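Long-range contacts in mannan endo-1,4-beta-mannosidase (Mytilus edulis, PDB 2C0H), which hydrolyses internal beta-1,4-mannosidic linkages in the backbones of mannans, galactomannans and glucomannans, acting as a monomeric TIM-barrel enzyme of glycoside hydrolase family 5: residues A[293-298]-A[318-323]; A[307-312]-A[335-340]; A[79-84]-A[130-135]. The protein carries 3 engineered substitutions. All coordinates share one frame; numbering follows the deposited sequence.

Interactions 1 and 2 are neighbours, their centres about 9 Å apart, and interaction 3 sits on the opposite side of the chain's centre, about 34 Å from interaction 1 and 42 Å from interaction 2, centre to centre. Along the chain, 79-84 with 130-135 closes first. The other two then interleave: strand 290-294, helix 305-314 and strand 319-322 form a beta-alpha-beta unit, and helix 330-339 follows. Interaction 1 joins the two strands where the predicted nucleophile stands; interaction 2 packs the two helices outside them, and Phe309 touches Thr322 directly. The active-site end of the barrel and its outer helical layer therefore meet here, while interaction 3 ties down a distant surface loop.

Interaction 1. Residues A[293-298]-A[318-323]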
loop_
_atom_site.group_PDB
_atom_site.type_symbol
_atom_site.label_atom_id
_atom_site.label_comp_id
_atom_site.label_asym_id
_atom_site.label_seq_id
_atom_site.Cartn_x
_atom_site.Cartn_y
_atom_site.Cartn_z
ATOM N N GLY A 293 2.840 -3.541 -6.390
ATOM C CA GLY A 293 3.166 -3.507 -4.972
ATOM C C GLY A 293 3.456 -4.831 -4.311
ATOM O O GLY A 293 3.922 -4.831 -3.187
ATOM N N GLU A 294 3.165 -5.926 -5.016
ATOM C CA GLU A 294 3.549 -7.281 -4.561
ATOM C C GLU A 294 3.712 -8.171 -5.786
ATOM O O GLU A 294 2.845 -8.167 -6.667
ATOM C CB GLU A 294 2.471 -7.929 -3.683
ATOM C CG GLU A 294 2.221 -7.280 -2.330
ATOM C CD GLU A 294 1.248 -8.059 -1.455
ATOM O OE1 GLU A 294 0.878 -9.206 -1.818
ATOM O OE2 GLU A 294 0.836 -7.519 -0.392
ATOM N N PHE A 295 4.816 -8.916 -5.833
ATOM C CA PHE A 295 5.045 -9.944 -6.853
ATOM C C PHE A 295 6.280 -10.698 -6.406
ATOM O O PHE A 295 7.033 -10.213 -5.556
ATOM C CB PHE A 295 5.295 -9.328 -8.237
ATOM C CG PHE A 295 6.540 -8.500 -8.327
ATOM C CD1 PHE A 295 7.744 -9.024 -8.829
ATOM C CD2 PHE A 295 6.534 -7.171 -7.907
ATOM C CE1 PHE A 295 8.868 -8.256 -8.904
ATOM C CE2 PHE A 295 7.674 -6.398 -7.975
ATOM C CZ PHE A 295 8.850 -6.925 -8.477
ATOM N N ASN A 296 6.528 -11.858 -7.019
ATOM C CA ASN A 296 7.835 -12.512 -6.871
ATOM C C ASN A 296 8.059 -13.537 -7.983
ATOM O O ASN A 296 7.147 -13.921 -8.703
ATOM C CB ASN A 296 8.036 -13.145 -5.476
ATOM C CG ASN A 296 6.935 -14.102 -5.078
ATOM O OD1 ASN A 296 6.556 -15.013 -5.822
ATOM N ND2 ASN A 296 6.402 -13.911 -3.870
ATOM N N GLN A 297 9.316 -13.918 -8.132
ATOM C CA GLN A 297 9.735 -14.856 -9.173
ATOM C C GLN A 297 9.100 -16.232 -8.972
ATOM O O GLN A 297 8.789 -16.932 -9.936
ATOM C CB GLN A 297 11.246 -14.940 -9.126
ATOM C CG GLN A 297 11.897 -15.794 -10.148
ATOM C CD GLN A 297 13.384 -15.856 -9.922
ATOM O OE1 GLN A 297 14.069 -14.827 -9.778
ATOM N NE2 GLN A 297 13.899 -17.071 -9.848
ATOM N N GLU A 298 8.882 -16.609 -7.725
ATOM C CA GLU A 298 8.271 -17.898 -7.425
ATOM C C GLU A 298 6.854 -18.031 -8.008
ATOM O O GLU A 298 6.396 -19.136 -8.316
ATOM C CB GLU A 298 8.298 -18.139 -5.910
ATOM C CG GLU A 298 9.709 -18.407 -5.323
ATOM C CD GLU A 298 10.621 -17.174 -5.151
ATOM O OE1 GLU A 298 10.206 -16.026 -5.423
ATOM O OE2 GLU A 298 11.788 -17.341 -4.714
ATOM N N SER A 318 5.414 2.912 -12.068
ATOM C CA SER A 318 6.195 3.862 -11.261
ATOM C C SER A 318 6.888 3.247 -10.043
ATOM O O SER A 318 7.610 3.917 -9.291
ATOM C CB SER A 318 5.329 5.044 -10.818
ATOM O OG SER A 318 5.002 5.881 -11.918
ATOM N N GLY A 319 6.723 1.941 -9.870
ATOM C CA GLY A 319 7.395 1.261 -8.796
ATOM C C GLY A 319 7.172 -0.230 -8.860
ATOM O O GLY A 319 6.295 -0.712 -9.584
ATOM N N ALA A 320 8.012 -0.939 -8.105
ATOM C CA ALA A 320 7.924 -2.389 -7.997
ATOM C C ALA A 320 8.473 -2.815 -6.627
ATOM O O ALA A 320 9.613 -2.518 -6.286
ATOM C CB ALA A 320 8.700 -3.023 -9.129
ATOM N N TRP A 321 7.617 -3.445 -5.823
ATOM C CA TRP A 321 7.974 -3.962 -4.512
ATOM C C TRP A 321 7.742 -5.473 -4.458
ATOM O O TRP A 321 6.645 -5.936 -4.661
ATOM C CB TRP A 321 7.133 -3.313 -3.422
ATOM C CG TRP A 321 7.301 -1.834 -3.309
ATOM C CD1 TRP A 321 8.445 -1.116 -3.497
ATOM C CD2 TRP A 321 6.295 -0.897 -2.914
ATOM N NE1 TRP A 321 8.209 0.227 -3.247
ATOM C CE2 TRP A 321 6.893 0.382 -2.898
ATOM C CE3 TRP A 321 4.951 -1.017 -2.570
ATOM C CZ2 TRP A 321 6.182 1.538 -2.555
ATOM C CZ3 TRP A 321 4.247 0.147 -2.232
ATOM C CH2 TRP A 321 4.863 1.390 -2.244
ATOM N N THR A 322 8.800 -6.244 -4.221
ATOM C CA THR A 322 8.649 -7.678 -4.125
ATOM C C THR A 322 8.015 -8.104 -2.808
ATOM O O THR A 322 8.069 -7.392 -1.818
ATOM C CB THR A 322 10.003 -8.368 -4.214
ATOM O OG1 THR A 322 10.885 -7.815 -3.251
ATOM C CG2 THR A 322 10.582 -8.254 -5.618
ATOM N N TRP A 323 7.437 -9.294 -2.809
ATOM C CA TRP A 323 6.897 -9.899 -1.617
ATOM C C TRP A 323 7.743 -11.124 -1.277
ATOM O O TRP A 323 7.788 -12.041 -2.119
ATOM C CB TRP A 323 5.466 -10.366 -1.881
ATOM C CG TRP A 323 4.885 -11.031 -0.690
ATOM C CD1 TRP A 323 4.897 -12.370 -0.395
ATOM C CD2 TRP A 323 4.270 -10.376 0.417
ATOM N NE1 TRP A 323 4.285 -12.579 0.822
ATOM C CE2 TRP A 323 3.905 -11.367 1.342
ATOM C CE3 TRP A 323 3.992 -9.039 0.715
ATOM C CZ2 TRP A 323 3.268 -11.063 2.545
ATOM C CZ3 TRP A 323 3.345 -8.746 1.907
ATOM C CH2 TRP A 323 3.005 -9.745 2.807
#
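Glu294 and Trp323 lie side by side and point the same way, the carboxylate turned 30° from the indole plane. The acid's CD comes within 3.6 Å of CE3 of Trp323, and Glu294 OE1 stands above one face of that indole, toward its rim. Trp323 gets there with CG anti to its backbone N (chi1 178°), while Glu294 runs extended beyond CG. Both belong to the region where the parallel strands 290-294 and 319-322 of the TIM barrel run on into loops.

Beyond Glu294 the chain turns into a loop but is still held. Trp323 N donates to Phe295 O at 2.9 Å, and the side-chain amide of Asn296 returns a bond from ND2 to Trp323 O, also 2.9 Å, with the acceptor close to the amide plane. Trp323 is thus fastened through both its backbone N and O, next to the indole that Glu294 accompanies.

Phe295 CG sits between its backbone N and carbonyl carbon (chi1 64°), a placing that lays the ring back against the other strand although CB points away from it. There CE2 touches Ala320 CB at 3.7 Å and CZ touches Thr322 CG2 at 3.6 Å, with Thr322 CA over one face.

By similarity, Glu294 is the catalytic nucleophile and Trp323 binds substrate. Tyr265 OH bonds to Glu294 OE1 and Arg63 forms a salt bridge with OE2, so both carboxylate oxygens are engaged; Asp327 accepts from Trp323 NE1. The contact therefore sets the carboxylate against the face of the indole, fixing the probable nucleophile and a probable substrate-binding ring together.

Interaction 2. Residues A[307-312]-A[335-340]. Unlike the reference sequence in segment 335-340: Met337 (reference Ile).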
loop_
_atom_site.group_PDB
_atom_site.type_symbol
_atom_site.label_atom_id
_atom_site.label_comp_id
_atom_site.label_asym_id
_atom_site.label_seq_id
_atom_site.Cartn_x
_atom_site.Cartn_y
_atom_site.Cartn_z
ATOM N N SER A 307 13.801 -9.648 -14.938
ATOM C CA SER A 307 12.808 -9.381 -15.997
ATOM C C SER A 307 11.554 -8.714 -15.458
ATOM O O SER A 307 10.980 -7.876 -16.138
ATOM C CB SER A 307 12.414 -10.663 -16.724
ATOM O OG SER A 307 13.481 -11.102 -17.582
ATOM N N MET A 308 11.154 -9.082 -14.251
ATOM C CA MET A 308 9.954 -8.501 -13.647
ATOM C C MET A 308 10.230 -7.026 -13.272
ATOM O O MET A 308 9.416 -6.145 -13.575
ATOM C CB MET A 308 9.508 -9.338 -12.449
ATOM C CG MET A 308 9.100 -10.774 -12.833
ATOM S SD MET A 308 8.590 -11.833 -11.465
ATOM C CE MET A 308 6.852 -11.478 -11.465
ATOM N N PHE A 309 11.362 -6.742 -12.635
ATOM C CA PHE A 309 11.762 -5.330 -12.345
ATOM C C PHE A 309 11.909 -4.547 -13.665
ATOM O O PHE A 309 11.459 -3.399 -13.773
ATOM C CB PHE A 309 13.038 -5.262 -11.500
ATOM C CG PHE A 309 12.801 -5.372 -10.015
ATOM C CD1 PHE A 309 12.606 -4.238 -9.240
ATOM C CD2 PHE A 309 12.822 -6.594 -9.387
ATOM C CE1 PHE A 309 12.389 -4.328 -7.883
ATOM C CE2 PHE A 309 12.650 -6.694 -8.008
ATOM C CZ PHE A 309 12.423 -5.545 -7.252
ATOM N N GLU A 310 12.499 -5.173 -14.681
ATOM C CA GLU A 310 12.654 -4.522 -15.985
ATOM C C GLU A 310 11.334 -4.162 -16.640
ATOM O O GLU A 310 11.205 -3.067 -17.214
ATOM C CB GLU A 310 13.455 -5.406 -16.950
ATOM C CG GLU A 310 13.798 -4.730 -18.287
ATOM C CD GLU A 310 14.913 -3.709 -18.188
ATOM O OE1 GLU A 310 15.513 -3.566 -17.100
ATOM O OE2 GLU A 310 15.198 -3.040 -19.213
ATOM N N TRP A 311 10.368 -5.082 -16.599
ATOM C CA TRP A 311 9.037 -4.842 -17.178
ATOM C C TRP A 311 8.400 -3.639 -16.482
ATOM O O TRP A 311 7.945 -2.701 -17.149
ATOM C CB TRP A 311 8.132 -6.073 -17.070
ATOM C CG TRP A 311 6.820 -5.904 -17.796
ATOM C CD1 TRP A 311 5.660 -5.395 -17.285
ATOM C CD2 TRP A 311 6.543 -6.231 -19.164
ATOM N NE1 TRP A 311 4.685 -5.392 -18.242
ATOM C CE2 TRP A 311 5.195 -5.894 -19.410
ATOM C CE3 TRP A 311 7.307 -6.760 -20.207
ATOM C CZ2 TRP A 311 4.593 -6.079 -20.657
ATOM C CZ3 TRP A 311 6.711 -6.954 -21.434
ATOM C CH2 TRP A 311 5.368 -6.613 -21.657
ATOM N N ALA A 312 8.406 -3.650 -15.156
ATOM C CA ALA A 312 7.804 -2.537 -14.395
ATOM C C ALA A 312 8.475 -1.228 -14.757
ATOM O O ALA A 312 7.809 -0.218 -14.990
ATOM C CB ALA A 312 7.893 -2.779 -12.900
ATOM N N ARG A 335 18.614 -9.477 -6.026
ATOM C CA ARG A 335 19.172 -9.536 -7.380
ATOM C C ARG A 335 18.290 -8.740 -8.360
ATOM O O ARG A 335 18.787 -8.074 -9.257
ATOM C CB ARG A 335 19.302 -10.999 -7.828
ATOM C CG ARG A 335 20.369 -11.274 -8.879
ATOM C CD ARG A 335 20.355 -12.748 -9.264
ATOM N NE ARG A 335 19.126 -13.063 -9.986
ATOM C CZ ARG A 335 18.138 -13.845 -9.556
ATOM N NH1 ARG A 335 18.244 -14.536 -8.431
ATOM N NH2 ARG A 335 17.058 -13.999 -10.314
ATOM N N GLY A 336 16.975 -8.787 -8.173
ATOM C CA GLY A 336 16.060 -8.000 -8.987
ATOM C C GLY A 336 16.277 -6.515 -8.797
ATOM O O GLY A 336 16.395 -5.777 -9.781
ATOM N N MET A 337 16.320 -6.059 -7.542
ATOM C CA MET A 337 16.567 -4.638 -7.218
ATOM C C MET A 337 17.867 -4.145 -7.823
ATOM O O MET A 337 17.947 -3.057 -8.372
ATOM C CB MET A 337 16.686 -4.413 -5.710
ATOM C CG MET A 337 15.442 -4.450 -4.947
ATOM S SD MET A 337 15.876 -4.305 -3.198
ATOM C CE MET A 337 14.771 -5.586 -2.613
ATOM N N GLN A 338 18.901 -4.960 -7.690
ATOM C CA GLN A 338 20.233 -4.617 -8.155
ATOM C C GLN A 338 20.277 -4.324 -9.654
ATOM O O GLN A 338 21.115 -3.518 -10.112
ATOM C CB GLN A 338 21.146 -5.785 -7.800
ATOM C CG GLN A 338 22.608 -5.541 -7.940
ATOM C CD GLN A 338 23.382 -6.771 -7.521
ATOM O OE1 GLN A 338 24.295 -6.696 -6.697
ATOM N NE2 GLN A 338 22.989 -7.921 -8.059
ATOM N N HIS A 339 19.385 -4.970 -10.410
ATOM C CA HIS A 339 19.299 -4.783 -11.865
ATOM C C HIS A 339 18.986 -3.339 -12.223
ATOM O O HIS A 339 19.445 -2.835 -13.238
ATOM C CB HIS A 339 18.254 -5.714 -12.507
ATOM C CG HIS A 339 18.269 -5.674 -13.999
ATOM N ND1 HIS A 339 19.355 -6.092 -14.737
ATOM C CD2 HIS A 339 17.353 -5.229 -14.893
ATOM C CE1 HIS A 339 19.103 -5.920 -16.022
ATOM N NE2 HIS A 339 17.895 -5.400 -16.146
ATOM N N LEU A 340 18.233 -2.650 -11.377
ATOM C CA LEU A 340 17.891 -1.256 -11.657
ATOM C C LEU A 340 18.818 -0.219 -11.013
ATOM O O LEU A 340 18.646 0.985 -11.255
ATOM C CB LEU A 340 16.452 -0.976 -11.190
ATOM C CG LEU A 340 15.331 -1.811 -11.805
ATOM C CD1 LEU A 340 13.987 -1.266 -11.312
ATOM C CD2 LEU A 340 15.368 -1.823 -13.319
#
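Glu310 OE1 is gripped from two sources: Arg343 forms a salt bridge with it, and His339 NE2 makes a weak hydrogen bond of 3.2 Å, bent to 121° at the hydrogen. The oxygen meets the imidazole at its edge, with carboxylate and ring planes 67° apart. Glu310 CG is anti to the backbone N, and the chain then bends at chi2, bringing CD round toward the histidine. The arginine's charge would be expected to keep Glu310 ionised.

Beneath this polar rim Phe309 does most of the packing. Its ring lays one face on the backbone of the other helix, with Gly336 C 3.5 Å from Phe309 CD2 and Met337 N above the same ring. Gly336 is what permits so close a fit, since a CB on that residue would clash with Phe309 CD2. Leu340 CD1 closes on the ring edge, 3.9 Å from Phe309 CD1. Met337, which differs from the reference sequence, adds its CG at 4.0 Å from Phe309 CZ.

The helix segments approach to 8.6 Å between axes and cross at -40°, running in broadly the same direction. Helices 305-314 and 330-339 belong to the outer layer of the barrel. Inward, Phe309 reaches Ala320 and Thr322 of strand 319-322 and Ser22 of strand 17-25, and meets Phe295 edge-to-face; Met337 and Leu340 rest on Ala24 and Phe20 of strand 17-25.

Interaction 3. Residues A[79-84]-A[130-135]; sequences NGYVTG and DTRKLQ
A tyrosine-lysine CH-pi contact, backed by a hydrogen bond from the lysine tip, pins a surface loop to the start of helix 131-149, on the outside of the TIM barrel and away from the annotated sites. The loop leads into strand 82-84, which pairs with strand 75-76 in a small antiparallel sheet apart from the barrel strands.

Lys133 crosses the ring of Tyr81 at about a right angle. Its CG stands over the centre of one face, 3.8 Å from the ring centroid and 7° off the normal. Lys133 stays extended beyond CG, which carries the amine off beyond the ring, on the same side of its plane, to the turn at Asn79. There NZ donates to Asn79 O at 3.0 Å, coming in nearly in line with the carbonyl. Gly80, in that turn, has a positive phi (94°) at which a CB would be jammed against the carbonyl oxygen of Asn79.

At the hydroxyl end of the ring Tyr81 OH lies 3.2 Å from Arg132 NH2, the guanidinium plane turned 74° from the phenol. The arginine is bent at chi3 and forms a salt bridge with Asp130, its NH1 2.7 Å from Asp130 OD1. Asp130 is the N-cap of the helix: OD1 also accepts from Lys133 N and, weakly, from Arg132 N. The acid thus ties the helix start and the arginine together.

Further along, Ser136 OG bonds to Val82 N, so the same helix also holds the chain at Val82. Over the tyrosine, the lysine lies close enough for its CE to sit 4.0 Å from Tyr81 CE2 and 3.2 Å from Asn79 O.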
loop_
_atom_site.group_PDB
_atom_site.type_symbol
_atom_site.label_atom_id
_atom_site.label_comp_id
_atom_site.label_asym_id
_atom_site.label_seq_id
_atom_site.Cartn_x
_atom_site.Cartn_y
_atom_site.Cartn_z
ATOM N N ASN A 79 -16.346 -0.881 23.369
ATOM C CA ASN A 79 -17.357 -0.850 22.314
ATOM C C ASN A 79 -16.796 -0.741 20.917
ATOM O O ASN A 79 -17.551 -0.676 19.957
ATOM C CB ASN A 79 -18.321 0.317 22.539
ATOM C CG ASN A 79 -19.107 0.173 23.805
ATOM O OD1 ASN A 79 -19.576 -0.917 24.135
ATOM N ND2 ASN A 79 -19.294 1.283 24.511
ATOM N N GLY A 80 -15.479 -0.722 20.798
ATOM C CA GLY A 80 -14.837 -0.676 19.483
ATOM C C GLY A 80 -14.494 0.722 18.993
ATOM O O GLY A 80 -14.074 0.879 17.863
ATOM N N TYR A 81 -14.685 1.744 19.817
ATOM C CA TYR A 81 -14.196 3.075 19.465
ATOM C C TYR A 81 -12.693 3.204 19.776
ATOM O O TYR A 81 -12.186 2.566 20.689
ATOM C CB TYR A 81 -14.997 4.129 20.220
ATOM C CG TYR A 81 -16.419 4.333 19.730
ATOM C CD1 TYR A 81 -16.747 5.436 18.948
ATOM C CD2 TYR A 81 -17.442 3.453 20.059
ATOM C CE1 TYR A 81 -18.027 5.643 18.496
ATOM C CE2 TYR A 81 -18.734 3.668 19.609
ATOM C CZ TYR A 81 -19.022 4.771 18.844
ATOM O OH TYR A 81 -20.290 5.001 18.372
ATOM N N VAL A 82 -11.977 4.054 19.046
ATOM C CA VAL A 82 -10.551 4.270 19.264
ATOM C C VAL A 82 -10.381 5.452 20.226
ATOM O O VAL A 82 -10.983 6.510 20.002
ATOM C CB VAL A 82 -9.819 4.527 17.910
ATOM C CG1 VAL A 82 -8.393 4.971 18.128
ATOM C CG2 VAL A 82 -9.897 3.275 17.034
ATOM N N THR A 83 -9.601 5.256 21.282
ATOM C CA THR A 83 -9.383 6.285 22.309
ATOM C C THR A 83 -8.065 7.064 22.202
ATOM O O THR A 83 -7.934 8.167 22.742
ATOM C CB THR A 83 -9.486 5.671 23.717
ATOM O OG1 THR A 83 -8.504 4.638 23.860
ATOM C CG2 THR A 83 -10.873 5.090 23.947
ATOM N N GLY A 84 -7.075 6.499 21.522
ATOM C CA GLY A 84 -5.791 7.144 21.395
ATOM C C GLY A 84 -4.759 6.157 20.923
ATOM O O GLY A 84 -5.105 5.110 20.378
ATOM N N ASP A 130 -19.369 1.124 10.874
ATOM C CA ASP A 130 -19.902 2.197 11.747
ATOM C C ASP A 130 -19.107 3.492 11.545
ATOM O O ASP A 130 -17.943 3.625 11.982
ATOM C CB ASP A 130 -19.857 1.761 13.214
ATOM C CG ASP A 130 -20.557 2.740 14.158
ATOM O OD1 ASP A 130 -20.459 3.973 13.949
ATOM O OD2 ASP A 130 -21.201 2.269 15.124
ATOM N N THR A 131 -19.718 4.469 10.877
ATOM C CA THR A 131 -19.002 5.698 10.579
ATOM C C THR A 131 -18.543 6.488 11.832
ATOM O O THR A 131 -17.546 7.193 11.804
ATOM C CB THR A 131 -19.820 6.615 9.666
ATOM O OG1 THR A 131 -21.101 6.852 10.253
ATOM C CG2 THR A 131 -20.005 5.981 8.286
ATOM N N ARG A 132 -19.254 6.355 12.949
ATOM C CA ARG A 132 -18.821 7.034 14.177
ATOM C C ARG A 132 -17.580 6.405 14.806
ATOM O O ARG A 132 -16.750 7.095 15.404
ATOM C CB ARG A 132 -19.975 7.123 15.171
ATOM C CG ARG A 132 -21.143 7.958 14.626
ATOM C CD ARG A 132 -22.392 7.952 15.500
ATOM N NE ARG A 132 -22.559 6.724 16.282
ATOM C CZ ARG A 132 -22.745 5.494 15.780
ATOM N NH1 ARG A 132 -22.800 5.265 14.466
ATOM N NH2 ARG A 132 -22.862 4.466 16.613
ATOM N N LYS A 133 -17.446 5.095 14.652
ATOM C CA LYS A 133 -16.229 4.407 15.062
ATOM C C LYS A 133 -15.061 4.807 14.141
ATOM O O LYS A 133 -13.973 5.136 14.634
ATOM C CB LYS A 133 -16.441 2.887 15.093
ATOM C CG LYS A 133 -17.438 2.428 16.169
ATOM C CD LYS A 133 -17.670 0.911 16.112
ATOM C CE LYS A 133 -18.671 0.483 17.164
ATOM N NZ LYS A 133 -18.812 -1.003 17.258
ATOM N N LEU A 134 -15.298 4.813 12.832
ATOM C CA LEU A 134 -14.275 5.271 11.887
ATOM C C LEU A 134 -13.783 6.686 12.239
ATOM O O LEU A 134 -12.587 6.962 12.265
ATOM C CB LEU A 134 -14.789 5.251 10.456
ATOM C CG LEU A 134 -13.811 5.590 9.339
ATOM C CD1 LEU A 134 -12.530 4.747 9.433
ATOM C CD2 LEU A 134 -14.508 5.407 8.009
ATOM N N GLN A 135 -14.709 7.586 12.551
ATOM C CA GLN A 135 -14.310 8.937 12.920
ATOM C C GLN A 135 -13.424 8.998 14.178
ATOM O O GLN A 135 -12.514 9.822 14.260
ATOM C CB GLN A 135 -15.544 9.827 13.085
ATOM C CG GLN A 135 -15.215 11.308 13.154
ATOM C CD GLN A 135 -14.649 11.839 11.852
ATOM O OE1 GLN A 135 -15.230 11.638 10.785
ATOM N NE2 GLN A 135 -13.505 12.508 11.935
#